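Local coordinates for lectin (Colocasia esculenta, PDB 5T1X), which probably binds mannose-containing glycans, as a taro lectin related to the snowdrop lectin GNA, at residues S47-F57 against I68-W77; R59-I67 against S78-V89. All blocks are in the same frame, centred on the assembly; numbering follows the deposited sequence. Where two conformers were deposited one is given.

Contact 1: S47-F57 against I68-W77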
loop_
_atom_site.group_PDB
_atom_site.type_symbol
_atom_site.label_atom_id
_atom_site.label_comp_id
_atom_site.label_asym_id
_atom_site.label_seq_id
_atom_site.Cartn_x
_atom_site.Cartn_y
_atom_site.Cartn_z
ATOM N N SER B 47 10.305 10.533 14.091
ATOM C CA SER B 47 9.390 10.434 15.230
ATOM C C SER B 47 9.926 11.261 16.411
ATOM O O SER B 47 9.160 11.585 17.315
ATOM C CB SER B 47 9.205 8.976 15.632
ATOM O OG SER B 47 10.462 8.400 15.937
ATOM N N ASN B 48 11.240 11.610 16.393
ATOM C CA ASN B 48 11.937 12.398 17.437
ATOM C C ASN B 48 11.944 11.627 18.764
ATOM O O ASN B 48 11.596 12.165 19.821
ATOM C CB ASN B 48 11.301 13.809 17.599
ATOM C CG ASN B 48 12.040 14.722 18.539
ATOM O OD1 ASN B 48 13.262 14.643 18.686
ATOM N ND2 ASN B 48 11.298 15.552 19.262
ATOM N N THR B 49 12.320 10.342 18.699
ATOM C CA THR B 49 12.304 9.486 19.877
ATOM C C THR B 49 13.676 8.823 20.117
ATOM O O THR B 49 13.755 7.789 20.783
ATOM C CB THR B 49 11.145 8.483 19.767
ATOM O OG1 THR B 49 11.244 7.774 18.536
ATOM C CG2 THR B 49 9.773 9.164 19.850
ATOM N N HIS B 50 14.759 9.465 19.646
ATOM C CA HIS B 50 16.126 9.003 19.889
ATOM C C HIS B 50 16.361 8.800 21.398
ATOM O O HIS B 50 16.095 9.711 22.195
ATOM C CB HIS B 50 17.145 10.019 19.331
ATOM C CG HIS B 50 18.556 9.801 19.799
ATOM N ND1 HIS B 50 19.417 8.956 19.127
ATOM C CD2 HIS B 50 19.223 10.367 20.834
ATOM C CE1 HIS B 50 20.564 9.000 19.789
ATOM N NE2 HIS B 50 20.496 9.835 20.825
ATOM N N GLY B 51 16.822 7.606 21.761
ATOM C CA GLY B 51 17.157 7.223 23.132
ATOM C C GLY B 51 16.009 7.076 24.113
ATOM O O GLY B 51 16.255 6.894 25.314
ATOM N N ASN B 52 14.751 7.110 23.619
ATOM C CA ASN B 52 13.555 7.064 24.467
ATOM C C ASN B 52 13.248 5.676 25.021
ATOM O O ASN B 52 12.462 5.560 25.969
ATOM C CB ASN B 52 12.342 7.621 23.731
ATOM C CG ASN B 52 12.338 9.139 23.671
ATOM O OD1 ASN B 52 13.340 9.807 23.950
ATOM N ND2 ASN B 52 11.200 9.725 23.348
ATOM N N GLY B 53 13.890 4.657 24.466
ATOM C CA GLY B 53 13.719 3.284 24.931
ATOM C C GLY B 53 14.770 2.364 24.354
ATOM O O GLY B 53 15.531 2.773 23.478
ATOM N N GLU B 54 14.814 1.114 24.813
ATOM C CA GLU B 54 15.792 0.164 24.296
ATOM C C GLU B 54 15.119 -0.897 23.462
ATOM O O GLU B 54 13.994 -1.292 23.785
ATOM C CB GLU B 54 16.574 -0.509 25.439
ATOM C CG GLU B 54 17.553 0.424 26.133
ATOM C CD GLU B 54 18.233 -0.188 27.341
ATOM O OE1 GLU B 54 17.542 -0.427 28.358
ATOM O OE2 GLU B 54 19.458 -0.438 27.269
ATOM N N HIS B 55 15.810 -1.366 22.404
ATOM C CA HIS B 55 15.396 -2.465 21.526
ATOM C C HIS B 55 13.945 -2.292 21.061
ATOM O O HIS B 55 13.105 -3.186 21.249
ATOM C CB HIS B 55 15.576 -3.796 22.272
ATOM C CG HIS B 55 16.972 -4.011 22.778
ATOM N ND1 HIS B 55 17.261 -3.963 24.131
ATOM C CD2 HIS B 55 18.110 -4.248 22.094
ATOM C CE1 HIS B 55 18.562 -4.187 24.227
ATOM N NE2 HIS B 55 19.114 -4.366 23.026
ATOM N N CYS B 56 13.666 -1.123 20.473
ATOM C CA CYS B 56 12.338 -0.730 20.010
ATOM C C CYS B 56 11.988 -1.406 18.702
ATOM O O CYS B 56 12.885 -1.727 17.916
ATOM C CB CYS B 56 12.254 0.788 19.878
ATOM S SG CYS B 56 12.685 1.680 21.396
ATOM N N PHE B 57 10.692 -1.549 18.443
ATOM C CA PHE B 57 10.217 -2.095 17.188
ATOM C C PHE B 57 9.002 -1.316 16.747
ATOM O O PHE B 57 8.302 -0.735 17.580
ATOM C CB PHE B 57 9.904 -3.591 17.323
ATOM C CG PHE B 57 8.785 -3.947 18.277
ATOM C CD1 PHE B 57 7.475 -4.076 17.822
ATOM C CD2 PHE B 57 9.043 -4.176 19.623
ATOM C CE1 PHE B 57 6.445 -4.409 18.699
ATOM C CE2 PHE B 57 8.010 -4.521 20.500
ATOM C CZ PHE B 57 6.721 -4.637 20.030
ATOM N N ILE B 68 5.463 2.512 17.830
ATOM C CA ILE B 68 6.826 2.160 18.232
ATOM C C ILE B 68 6.703 1.729 19.678
ATOM O O ILE B 68 6.232 2.514 20.515
ATOM C CB ILE B 68 7.881 3.302 18.082
ATOM C CG1 ILE B 68 7.980 3.817 16.648
ATOM C CG2 ILE B 68 9.261 2.858 18.644
ATOM C CD1 ILE B 68 8.908 5.077 16.556
ATOM N N LYS B 69 7.121 0.495 19.980
ATOM C CA LYS B 69 7.128 -0.038 21.344
ATOM C C LYS B 69 8.542 -0.299 21.762
ATOM O O LYS B 69 9.329 -0.670 20.905
ATOM C CB LYS B 69 6.346 -1.361 21.388
ATOM C CG LYS B 69 4.832 -1.229 21.292
ATOM C CD LYS B 69 4.257 -0.605 22.552
ATOM C CE LYS B 69 2.806 -0.931 22.757
ATOM N NZ LYS B 69 2.322 -0.410 24.061
ATOM N N ASP B 70 8.879 -0.170 23.060
ATOM C CA ASP B 70 10.230 -0.529 23.492
ATOM C C ASP B 70 10.228 -2.022 23.857
ATOM O O ASP B 70 9.193 -2.685 23.709
ATOM C CB ASP B 70 10.739 0.363 24.643
ATOM C CG ASP B 70 10.141 0.159 26.026
ATOM O OD1 ASP B 70 9.317 -0.775 26.199
ATOM O OD2 ASP B 70 10.525 0.903 26.946
ATOM N N ASP B 71 11.366 -2.549 24.343
ATOM C CA ASP B 71 11.510 -3.977 24.646
ATOM C C ASP B 71 10.487 -4.496 25.657
ATOM O O ASP B 71 10.208 -5.702 25.666
ATOM C CB ASP B 71 12.918 -4.260 25.183
ATOM C CG ASP B 71 13.299 -5.729 25.158
ATOM O OD1 ASP B 71 13.144 -6.371 24.081
ATOM O OD2 ASP B 71 13.786 -6.223 26.187
ATOM N N ASP B 72 9.968 -3.600 26.521
ATOM C CA ASP B 72 8.988 -3.906 27.565
ATOM C C ASP B 72 7.552 -3.553 27.151
ATOM O O ASP B 72 6.658 -3.529 28.003
ATOM C CB ASP B 72 9.367 -3.162 28.849
ATOM C CG ASP B 72 10.744 -3.527 29.352
ATOM O OD1 ASP B 72 11.054 -4.741 29.406
ATOM O OD2 ASP B 72 11.524 -2.601 29.666
ATOM N N PHE B 73 7.327 -3.312 25.840
ATOM C CA PHE B 73 6.033 -2.953 25.247
ATOM C C PHE B 73 5.476 -1.617 25.791
ATOM O O PHE B 73 4.257 -1.412 25.814
ATOM C CB PHE B 73 5.003 -4.087 25.395
ATOM C CG PHE B 73 5.424 -5.352 24.691
ATOM C CD1 PHE B 73 5.304 -5.473 23.311
ATOM C CD2 PHE B 73 5.943 -6.421 25.405
ATOM C CE1 PHE B 73 5.701 -6.647 22.661
ATOM C CE2 PHE B 73 6.306 -7.608 24.757
ATOM C CZ PHE B 73 6.184 -7.713 23.389
ATOM N N LYS B 74 6.373 -0.683 26.155
ATOM C CA LYS B 74 5.967 0.662 26.542
ATOM C C LYS B 74 5.844 1.467 25.246
ATOM O O LYS B 74 6.743 1.400 24.405
ATOM C CB LYS B 74 6.972 1.294 27.524
ATOM C CG LYS B 74 6.622 2.731 27.920
ATOM C CD LYS B 74 7.750 3.407 28.682
ATOM C CE LYS B 74 7.746 4.908 28.501
ATOM N NZ LYS B 74 6.608 5.563 29.205
ATOM N N THR B 75 4.729 2.192 25.057
ATOM C CA THR B 75 4.552 2.995 23.842
ATOM C C THR B 75 5.546 4.163 23.824
ATOM O O THR B 75 5.609 4.955 24.767
ATOM C CB THR B 75 3.096 3.491 23.698
ATOM O OG1 THR B 75 2.235 2.355 23.656
ATOM C CG2 THR B 75 2.883 4.332 22.429
ATOM N N ILE B 76 6.330 4.246 22.743
ATOM C CA ILE B 76 7.305 5.309 22.526
ATOM C C ILE B 76 6.715 6.373 21.582
ATOM O O ILE B 76 6.987 7.569 21.730
ATOM C CB ILE B 76 8.618 4.687 21.966
ATOM C CG1 ILE B 76 9.245 3.682 22.967
ATOM C CG2 ILE B 76 9.609 5.747 21.497
ATOM C CD1 ILE B 76 9.439 4.187 24.455
ATOM N N TRP B 77 5.929 5.927 20.592
ATOM C CA TRP B 77 5.320 6.794 19.589
ATOM C C TRP B 77 4.136 6.083 18.973
ATOM O O TRP B 77 4.137 4.857 18.859
ATOM C CB TRP B 77 6.355 7.155 18.487
ATOM C CG TRP B 77 5.836 8.039 17.382
ATOM C CD1 TRP B 77 5.883 9.401 17.325
ATOM C CD2 TRP B 77 5.269 7.602 16.138
ATOM N NE1 TRP B 77 5.325 9.845 16.143
ATOM C CE2 TRP B 77 4.944 8.759 15.396
ATOM C CE3 TRP B 77 4.962 6.341 15.595
ATOM C CZ2 TRP B 77 4.344 8.695 14.128
ATOM C CZ3 TRP B 77 4.370 6.278 14.341
ATOM C CH2 TRP B 77 4.074 7.442 13.619
HETATM O O HOH W 1 11.265 3.571 27.597
HETATM O O HOH W 2 13.301 0.650 27.214
#
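Ile-68 meets the loop 47-57 with both branches. Its CG2 packs on CB of Cys-56, and its CD1 lies 3.7 Å from OG of Ser-47. That hydroxyl accepts a hydrogen bond from Leu-36 N, outside the two segments.

Lys-69 pairs with Phe-57 in an antiparallel hydrogen-bonded pair. Phe-57 N gives to Lys-69 O at 2.9 Å, and Lys-69 N gives to Phe-57 O. CB of Lys-69 sits over one face of the Phe-57 ring, 3.9 Å from its centroid. The lysine chain then bends at chi2 (-70°), and NZ bonds to Phe-73 O and Thr-75 OG1.

Asp-70 starts a type I turn that ends at Phe-73. Its OD1 takes Asp-72 N and Lys-74 N from opposite faces of the carboxylate plane, the first as an Asx turn. Its OD2 accepts from two waters, which continue to Asn-52 O and Glu-54 N. Asp-71 N gives to Glu-54 O at 3.0 Å. CE1 of Phe-73 comes to the edge of the Phe-57 ring, 3.5 Å from CZ, with the ring planes 80° apart.

Ile-76 and Trp-77 both face Ile-68 in a classic beta bulge. CG2 of Ile-76 touches CB of Thr-49 at 3.6 Å, while its CD1 lies against Asn-52 O. Thr-49 OG1 is hydrogen-bonded to Cys-34 O. Finally, CB of Ser-47 lies over the five-membered ring of Trp-77, 13° off the normal.

Cys-56 is anchored by its disulfide to Cys-34. The chemistry thus implies a doubly fixed loop: a covalent link to the neighbouring sheet's hairpin loop, and a carboxylate whose two oxygens hold the turn and, through water, the loop facing it.

Contact 2: R59-I67 against S78-V89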
loop_
_atom_site.group_PDB
_atom_site.type_symbol
_atom_site.label_atom_id
_atom_site.label_comp_id
_atom_site.label_asym_id
_atom_site.label_seq_id
_atom_site.Cartn_x
_atom_site.Cartn_y
_atom_site.Cartn_z
ATOM N N ARG B 59 5.311 -1.562 14.621
ATOM C CA ARG B 59 4.299 -2.522 14.190
ATOM C C ARG B 59 3.001 -1.809 13.859
ATOM O O ARG B 59 2.540 -0.993 14.646
ATOM C CB ARG B 59 4.054 -3.585 15.274
ATOM C CG ARG B 59 3.082 -4.706 14.862
ATOM C CD ARG B 59 2.822 -5.644 16.030
ATOM N NE ARG B 59 1.860 -6.702 15.705
ATOM C CZ ARG B 59 0.536 -6.594 15.838
ATOM N NH1 ARG B 59 -0.006 -5.460 16.269
ATOM N NH2 ARG B 59 -0.250 -7.618 15.550
ATOM N N LEU B 60 2.422 -2.126 12.694
ATOM C CA LEU B 60 1.121 -1.613 12.292
ATOM C C LEU B 60 0.078 -2.617 12.766
ATOM O O LEU B 60 0.221 -3.817 12.485
ATOM C CB LEU B 60 1.091 -1.443 10.769
ATOM C CG LEU B 60 -0.239 -1.008 10.131
ATOM C CD1 LEU B 60 -0.721 0.370 10.662
ATOM C CD2 LEU B 60 -0.108 -1.015 8.625
ATOM N N ASN B 61 -0.962 -2.158 13.484
ATOM C CA ASN B 61 -1.954 -3.112 13.976
ATOM C C ASN B 61 -3.135 -3.282 12.987
ATOM O O ASN B 61 -3.088 -2.775 11.858
ATOM C CB ASN B 61 -2.435 -2.755 15.391
ATOM C CG ASN B 61 -3.333 -1.550 15.513
ATOM O OD1 ASN B 61 -3.847 -1.006 14.527
ATOM N ND2 ASN B 61 -3.570 -1.131 16.746
ATOM N N HIS B 62 -4.174 -4.006 13.415
ATOM C CA HIS B 62 -5.326 -4.309 12.579
ATOM C C HIS B 62 -6.460 -3.300 12.777
ATOM O O HIS B 62 -7.622 -3.598 12.499
ATOM C CB HIS B 62 -5.779 -5.748 12.826
ATOM C CG HIS B 62 -4.824 -6.739 12.237
ATOM N ND1 HIS B 62 -3.632 -7.062 12.876
ATOM C CD2 HIS B 62 -4.878 -7.392 11.057
ATOM C CE1 HIS B 62 -3.015 -7.916 12.073
ATOM N NE2 HIS B 62 -3.734 -8.160 10.976
ATOM N N LYS B 63 -6.097 -2.077 13.173
ATOM C CA LYS B 63 -7.019 -0.947 13.326
ATOM C C LYS B 63 -6.383 0.302 12.701
ATOM O O LYS B 63 -6.892 1.394 12.875
ATOM C CB LYS B 63 -7.376 -0.689 14.808
ATOM C CG LYS B 63 -8.214 -1.787 15.456
ATOM C CD LYS B 63 -8.045 -1.782 16.967
ATOM C CE LYS B 63 -8.744 -2.942 17.633
ATOM N NZ LYS B 63 -8.628 -2.870 19.116
ATOM N N GLY B 64 -5.267 0.134 11.999
ATOM C CA GLY B 64 -4.611 1.255 11.335
ATOM C C GLY B 64 -3.721 2.130 12.179
ATOM O O GLY B 64 -3.321 3.197 11.716
ATOM N N GLU B 65 -3.377 1.679 13.402
ATOM C CA GLU B 65 -2.479 2.407 14.299
ATOM C C GLU B 65 -1.061 1.864 14.161
ATOM O O GLU B 65 -0.826 0.657 14.289
ATOM C CB GLU B 65 -2.974 2.344 15.762
ATOM C CG GLU B 65 -2.320 3.363 16.694
ATOM C CD GLU B 65 -2.595 3.195 18.182
ATOM O OE1 GLU B 65 -3.482 2.389 18.544
ATOM O OE2 GLU B 65 -1.937 3.890 18.990
ATOM N N LEU B 66 -0.128 2.771 13.869
ATOM C CA LEU B 66 1.302 2.456 13.712
ATOM C C LEU B 66 1.993 2.850 15.001
ATOM O O LEU B 66 1.884 4.003 15.418
ATOM C CB LEU B 66 1.858 3.229 12.506
ATOM C CG LEU B 66 3.306 2.921 12.107
ATOM C CD1 LEU B 66 3.453 1.509 11.525
ATOM C CD2 LEU B 66 3.816 3.958 11.102
ATOM N N ILE B 67 2.625 1.889 15.677
ATOM C CA ILE B 67 3.209 2.148 16.999
ATOM C C ILE B 67 4.672 1.735 17.070
ATOM O O ILE B 67 5.063 0.728 16.480
ATOM C CB ILE B 67 2.379 1.367 18.073
ATOM C CG1 ILE B 67 0.884 1.775 18.055
ATOM C CG2 ILE B 67 2.954 1.562 19.494
ATOM C CD1 ILE B 67 -0.059 0.699 18.579
ATOM N N SER B 78 3.128 6.852 18.569
ATOM C CA SER B 78 1.986 6.329 17.841
ATOM C C SER B 78 1.556 7.309 16.776
ATOM O O SER B 78 1.636 8.532 16.986
ATOM C CB SER B 78 0.811 6.050 18.772
ATOM O OG SER B 78 -0.302 5.664 17.980
ATOM N N SER B 79 1.034 6.777 15.658
ATOM C CA SER B 79 0.453 7.597 14.585
ATOM C C SER B 79 -0.851 8.230 15.061
ATOM O O SER B 79 -1.321 9.205 14.476
ATOM C CB SER B 79 0.186 6.748 13.345
ATOM O OG SER B 79 -0.694 5.672 13.649
ATOM N N ASN B 80 -1.451 7.643 16.118
ATOM C CA ASN B 80 -2.742 8.039 16.692
ATOM C C ASN B 80 -3.883 7.942 15.668
ATOM O O ASN B 80 -4.918 8.589 15.837
ATOM C CB ASN B 80 -2.687 9.411 17.343
ATOM C CG ASN B 80 -1.789 9.403 18.551
ATOM O OD1 ASN B 80 -0.850 10.189 18.647
ATOM N ND2 ASN B 80 -2.031 8.476 19.483
ATOM N N SER B 81 -3.707 7.081 14.644
ATOM C CA SER B 81 -4.749 6.774 13.659
ATOM C C SER B 81 -5.444 5.518 14.142
ATOM O O SER B 81 -4.805 4.631 14.706
ATOM C CB SER B 81 -4.165 6.597 12.256
ATOM O OG SER B 81 -3.013 5.765 12.252
ATOM N N SER B 82 -6.751 5.463 13.992
ATOM C CA SER B 82 -7.539 4.337 14.481
ATOM C C SER B 82 -8.796 4.228 13.645
ATOM O O SER B 82 -9.500 5.226 13.457
ATOM C CB SER B 82 -7.881 4.564 15.953
ATOM O OG SER B 82 -8.810 3.605 16.420
ATOM N N SER B 83 -9.073 3.039 13.112
ATOM C CA SER B 83 -10.250 2.864 12.265
ATOM C C SER B 83 -10.795 1.440 12.411
ATOM O O SER B 83 -10.487 0.767 13.402
ATOM C CB SER B 83 -9.912 3.212 10.812
ATOM O OG SER B 83 -11.088 3.322 10.020
ATOM N N LYS B 84 -11.628 1.009 11.436
ATOM C CA LYS B 84 -12.296 -0.294 11.400
ATOM C C LYS B 84 -11.359 -1.459 11.634
ATOM O O LYS B 84 -10.229 -1.447 11.151
ATOM C CB LYS B 84 -12.966 -0.526 10.035
ATOM C CG LYS B 84 -13.925 0.537 9.567
ATOM C CD LYS B 84 -14.666 0.064 8.329
ATOM C CE LYS B 84 -15.865 0.927 8.038
ATOM N NZ LYS B 84 -16.659 0.413 6.885
ATOM N N GLN B 85 -11.844 -2.495 12.320
ATOM C CA GLN B 85 -11.045 -3.703 12.500
ATOM C C GLN B 85 -10.875 -4.338 11.104
ATOM O O GLN B 85 -11.850 -4.462 10.356
ATOM C CB GLN B 85 -11.743 -4.661 13.487
ATOM C CG GLN B 85 -11.666 -4.172 14.940
ATOM C CD GLN B 85 -12.442 -5.017 15.928
ATOM O OE1 GLN B 85 -13.518 -5.555 15.637
ATOM N NE2 GLN B 85 -11.945 -5.092 17.152
ATOM N N GLY B 86 -9.641 -4.644 10.734
ATOM C CA GLY B 86 -9.361 -5.220 9.426
ATOM C C GLY B 86 -7.895 -5.209 9.078
ATOM O O GLY B 86 -7.054 -4.999 9.948
ATOM N N ASP B 87 -7.580 -5.437 7.800
ATOM C CA ASP B 87 -6.196 -5.457 7.329
ATOM C C ASP B 87 -5.779 -4.085 6.797
ATOM O O ASP B 87 -6.525 -3.471 6.039
ATOM C CB ASP B 87 -6.022 -6.531 6.252
ATOM C CG ASP B 87 -6.331 -7.920 6.778
ATOM O OD1 ASP B 87 -6.141 -8.150 7.999
ATOM O OD2 ASP B 87 -6.807 -8.759 5.985
ATOM N N TYR B 88 -4.588 -3.619 7.202
ATOM C CA TYR B 88 -4.016 -2.315 6.818
ATOM C C TYR B 88 -2.662 -2.483 6.154
ATOM O O TYR B 88 -2.022 -3.527 6.294
ATOM C CB TYR B 88 -3.887 -1.392 8.056
ATOM C CG TYR B 88 -5.233 -0.894 8.549
ATOM C CD1 TYR B 88 -5.670 0.391 8.258
ATOM C CD2 TYR B 88 -6.107 -1.741 9.229
ATOM C CE1 TYR B 88 -6.928 0.841 8.672
ATOM C CE2 TYR B 88 -7.381 -1.313 9.620
ATOM C CZ TYR B 88 -7.779 -0.016 9.349
ATOM O OH TYR B 88 -9.037 0.411 9.710
ATOM N N VAL B 89 -2.222 -1.451 5.417
ATOM C CA VAL B 89 -0.909 -1.472 4.793
ATOM C C VAL B 89 -0.291 -0.081 4.899
ATOM O O VAL B 89 -0.978 0.917 4.709
ATOM C CB VAL B 89 -0.941 -1.993 3.322
ATOM C CG1 VAL B 89 -1.733 -1.056 2.407
ATOM C CG2 VAL B 89 0.473 -2.221 2.770
#
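Tyr-88 lays one face of its ring against the turn at Lys-63 and Gly-64, and this is the tight part of the contact. Gly-64 CA stands 3.5 Å from the ring centroid, and the peptide N of Gly-64 lies over the ring centre. The glycine backbone thus lies directly on the ring face. The tyrosine OH gives to Lys-84 O at 2.6 Å, in the carbonyl plane, which fixes the far end of the ring. CB of Tyr-88 meets CD2 of Leu-60, the two side chains crossing at about a right angle.

Serines grip the other end. Ser-79 N gives to Leu-66 O, and Ser-79 OG takes Leu-66 N in a nearly straight bond (170°). Ser-79 OG in turn gives to Ser-81 OG, which gives to Gly-64 O at 2.6 Å. The serine hydroxyls therefore form a relay between two backbone groups of the hairpin 59-67. Phe-101 of the other chain packs on both serines.

Ser-78 OG gives to the anti lone pair of Glu-65 OE2 at 2.6 Å, and also accepts Asn-80 N in an ST turn. Glu-65 reaches it with an extended chain, its CG anti to the backbone N (chi1 -165°).

The solvent side is looser. Gly-86 N gives to His-62 O and Ser-83 N to Lys-63 O, but the side chains mostly lie alongside one another. Asp-87 OD1 comes to the edge of the His-62 ring, 3.4 Å from CD2. Lys-63 and Gln-85 run side by side, with CE of Lys-63 3.9 Å from NE2 of Gln-85 at the nearest.

Asn-61 OD1 accepts Lys-63 N and Glu-65 N from opposite faces of its amide plane. The arrangement is a beta hairpin closed by an Asx turn, with the following loop wrapped along it, consistent with the beta-prism II fold of GNA-related lectins.

How the contacts relate
From the N terminus, the chain leaves strand 45-46 and enters the loop 47-57, the first half of contact 1. It turns through the hairpin 59-67, the first half of contact 2, then returns in 68-77 to close contact 1. The loop 78-89 closes contact 2 before strand 89-92. The segments alternate, so the two contacts cross rather than nest. Their centres lie about 17 Å apart, and both use strand 66-69. Trp-77 of contact 1 touches Leu-66 and Ile-67 of contact 2, and Thr-75 touches Ile-67. Contact 1 ties the sheet of strand 57-60 toward that of strand 45-46; contact 2 ties it toward that of strand 89-92.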